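Local coordinates for conserved domain protein (Streptococcus pneumoniae, PDB 2FI0) that is of unknown function, a small, mainly helical protein that carries a DUF1858 family domain, at residues L26-E31 and E71-E76. Residues are numbered along the deposited sequence; the frame is centred on the assembly and turned at random.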
loop_
_atom_site.group_PDB
_atom_site.type_symbol
_atom_site.label_atom_id
_atom_site.label_comp_id
_atom_site.label_asym_id
_atom_site.label_seq_id
_atom_site.Cartn_x
_atom_site.Cartn_y
_atom_site.Cartn_z
ATOM N N LEU A 26 -5.937 2.158 4.073
ATOM C CA LEU A 26 -6.407 2.875 2.876
ATOM C C LEU A 26 -6.262 4.399 3.013
ATOM O O LEU A 26 -5.799 5.068 2.094
ATOM C CB LEU A 26 -7.860 2.502 2.544
ATOM C CG LEU A 26 -8.467 3.118 1.276
ATOM C CD1 LEU A 26 -7.621 2.784 0.050
ATOM C CD2 LEU A 26 -9.902 2.657 1.088
ATOM N N GLU A 27 -6.633 4.930 4.174
ATOM C CA GLU A 27 -6.523 6.364 4.474
ATOM C C GLU A 27 -5.082 6.886 4.324
ATOM O O GLU A 27 -4.858 8.054 3.971
ATOM C CB GLU A 27 -7.010 6.615 5.901
ATOM C CG GLU A 27 -6.936 8.067 6.365
ATOM C CD GLU A 27 -7.359 8.249 7.820
ATOM O OE1 GLU A 27 -6.985 7.402 8.667
ATOM O OE2 GLU A 27 -8.053 9.249 8.112
ATOM N N ILE A 28 -4.114 6.016 4.603
ATOM C CA ILE A 28 -2.715 6.357 4.444
ATOM C C ILE A 28 -2.326 6.323 2.974
ATOM O O ILE A 28 -1.706 7.256 2.481
ATOM C CB ILE A 28 -1.807 5.404 5.250
ATOM C CG1 ILE A 28 -2.102 5.551 6.749
ATOM C CG2 ILE A 28 -0.348 5.712 4.951
ATOM C CD1 ILE A 28 -1.603 4.408 7.593
ATOM N N LEU A 29 -2.697 5.248 2.285
ATOM C CA LEU A 29 -2.326 5.050 0.883
ATOM C C LEU A 29 -2.848 6.147 -0.056
ATOM O O LEU A 29 -2.154 6.508 -1.007
ATOM C CB LEU A 29 -2.797 3.674 0.387
ATOM C CG LEU A 29 -2.184 2.455 1.099
ATOM C CD1 LEU A 29 -2.667 1.157 0.423
ATOM C CD2 LEU A 29 -0.668 2.504 1.131
ATOM N N VAL A 30 -4.045 6.683 0.208
ATOM C CA VAL A 30 -4.611 7.726 -0.657
ATOM C C VAL A 30 -3.840 9.038 -0.555
ATOM O O VAL A 30 -3.913 9.880 -1.456
ATOM C CB VAL A 30 -6.144 7.990 -0.405
ATOM C CG1 VAL A 30 -6.951 6.700 -0.563
ATOM C CG2 VAL A 30 -6.392 8.653 0.960
ATOM N N GLU A 31 -3.107 9.208 0.542
ATOM C CA GLU A 31 -2.193 10.336 0.698
ATOM C C GLU A 31 -0.802 10.048 0.109
ATOM O O GLU A 31 0.061 10.914 0.152
ATOM C CB GLU A 31 -2.068 10.715 2.179
ATOM C CG GLU A 31 -3.371 11.203 2.814
ATOM C CD GLU A 31 -3.895 12.491 2.179
ATOM O OE1 GLU A 31 -5.135 12.654 2.052
ATOM O OE2 GLU A 31 -3.067 13.346 1.793
ATOM N N GLU A 71 5.763 2.849 8.347
ATOM C CA GLU A 71 6.388 2.641 9.659
ATOM C C GLU A 71 5.919 3.661 10.701
ATOM O O GLU A 71 5.636 3.289 11.819
ATOM C CB GLU A 71 7.904 2.636 9.544
ATOM C CG GLU A 71 8.431 1.469 8.725
ATOM C CD GLU A 71 9.949 1.385 8.715
ATOM O OE1 GLU A 71 10.636 2.429 8.805
ATOM O OE2 GLU A 71 10.465 0.257 8.595
ATOM N N ALA A 72 5.812 4.930 10.320
ATOM C CA ALA A 72 5.312 5.991 11.214
ATOM C C ALA A 72 3.864 5.796 11.675
ATOM O O ALA A 72 3.453 6.398 12.643
ATOM C CB ALA A 72 5.427 7.346 10.537
ATOM N N ASN A 73 3.085 5.004 10.951
ATOM C CA ASN A 73 1.703 4.728 11.321
ATOM C C ASN A 73 1.510 3.317 11.906
ATOM O O ASN A 73 0.388 2.833 12.028
ATOM C CB ASN A 73 0.800 4.968 10.117
ATOM C CG ASN A 73 0.632 6.446 9.799
ATOM O OD1 ASN A 73 -0.165 7.147 10.438
ATOM N ND2 ASN A 73 1.386 6.933 8.805
ATOM N N GLY A 74 2.603 2.657 12.261
ATOM C CA GLY A 74 2.540 1.411 13.026
ATOM C C GLY A 74 2.796 0.117 12.265
ATOM O O GLY A 74 2.726 -0.973 12.848
ATOM N N TYR A 75 3.119 0.213 10.984
ATOM C CA TYR A 75 3.273 -0.975 10.163
ATOM C C TYR A 75 4.726 -1.401 10.030
ATOM O O TYR A 75 5.631 -0.588 10.089
ATOM C CB TYR A 75 2.645 -0.757 8.790
ATOM C CG TYR A 75 1.161 -0.489 8.865
ATOM C CD1 TYR A 75 0.246 -1.542 8.877
ATOM C CD2 TYR A 75 0.671 0.806 8.936
ATOM C CE1 TYR A 75 -1.114 -1.305 8.955
ATOM C CE2 TYR A 75 -0.682 1.056 9.026
ATOM C CZ TYR A 75 -1.574 -0.002 9.036
ATOM O OH TYR A 75 -2.922 0.236 9.102
ATOM N N GLU A 76 4.916 -2.700 9.850
ATOM C CA GLU A 76 6.179 -3.278 9.468
ATOM C C GLU A 76 6.110 -3.676 8.009
ATOM O O GLU A 76 5.195 -4.371 7.604
ATOM C CB GLU A 76 6.447 -4.511 10.330
ATOM C CG GLU A 76 7.907 -4.759 10.576
ATOM C CD GLU A 76 8.533 -3.671 11.455
ATOM O OE1 GLU A 76 8.036 -3.447 12.588
ATOM O OE2 GLU A 76 9.499 -3.042 10.987
#
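Ile28, on the short helix 26-29, touches Asn73 and Tyr75 where helix 63-72 ends in a Schellman motif and the chain turns toward strand 76-78. Gly74 is the C-prime residue of that motif: its positive phi, 104°, lets the backbone reverse, with Gly74 N bonded to Glu71 O at 3.1 Å and Tyr75 N reaching back to the carbonyl one residue before Glu71. Asn73 and Tyr75, one on each side of the glycine, both set out from the backbone toward the helix.

Most of the contact is made by one methyl, Ile28 CD1. Ile28 holds CG1 anti to its carbonyl carbon (chi1 -63°) and extends on to CD1 (chi2 162°), which carries the methyl out to the turn. There CD1 lies 3.5 Å from Asn73 CB and 3.7 Å from Asn73 CG, so it sits against the CB-CG portion of the asparagine as the two side chains come from opposite directions. The same methyl approaches the Tyr75 ring obliquely, 3.8 Å from CE2. No hydrogen bond crosses between the segments; this is van der Waals packing, with about 116 Å² buried in all.

Outside the two segments, Asn73 ND2 reaches back to bond Thr69 O in helix 63-72, while Tyr75 OH bonds Glu24 OE2, just ahead of helix 26-29, adding a polar link between the same parts of the chain. Beyond Ile28, Leu29 packs on Val15 and Val19 of helix 15-21; beyond Tyr75, the backbone of Glu76 bonds Asn7 and Ile9, pairing strand 76-78 in parallel with strand 8-10.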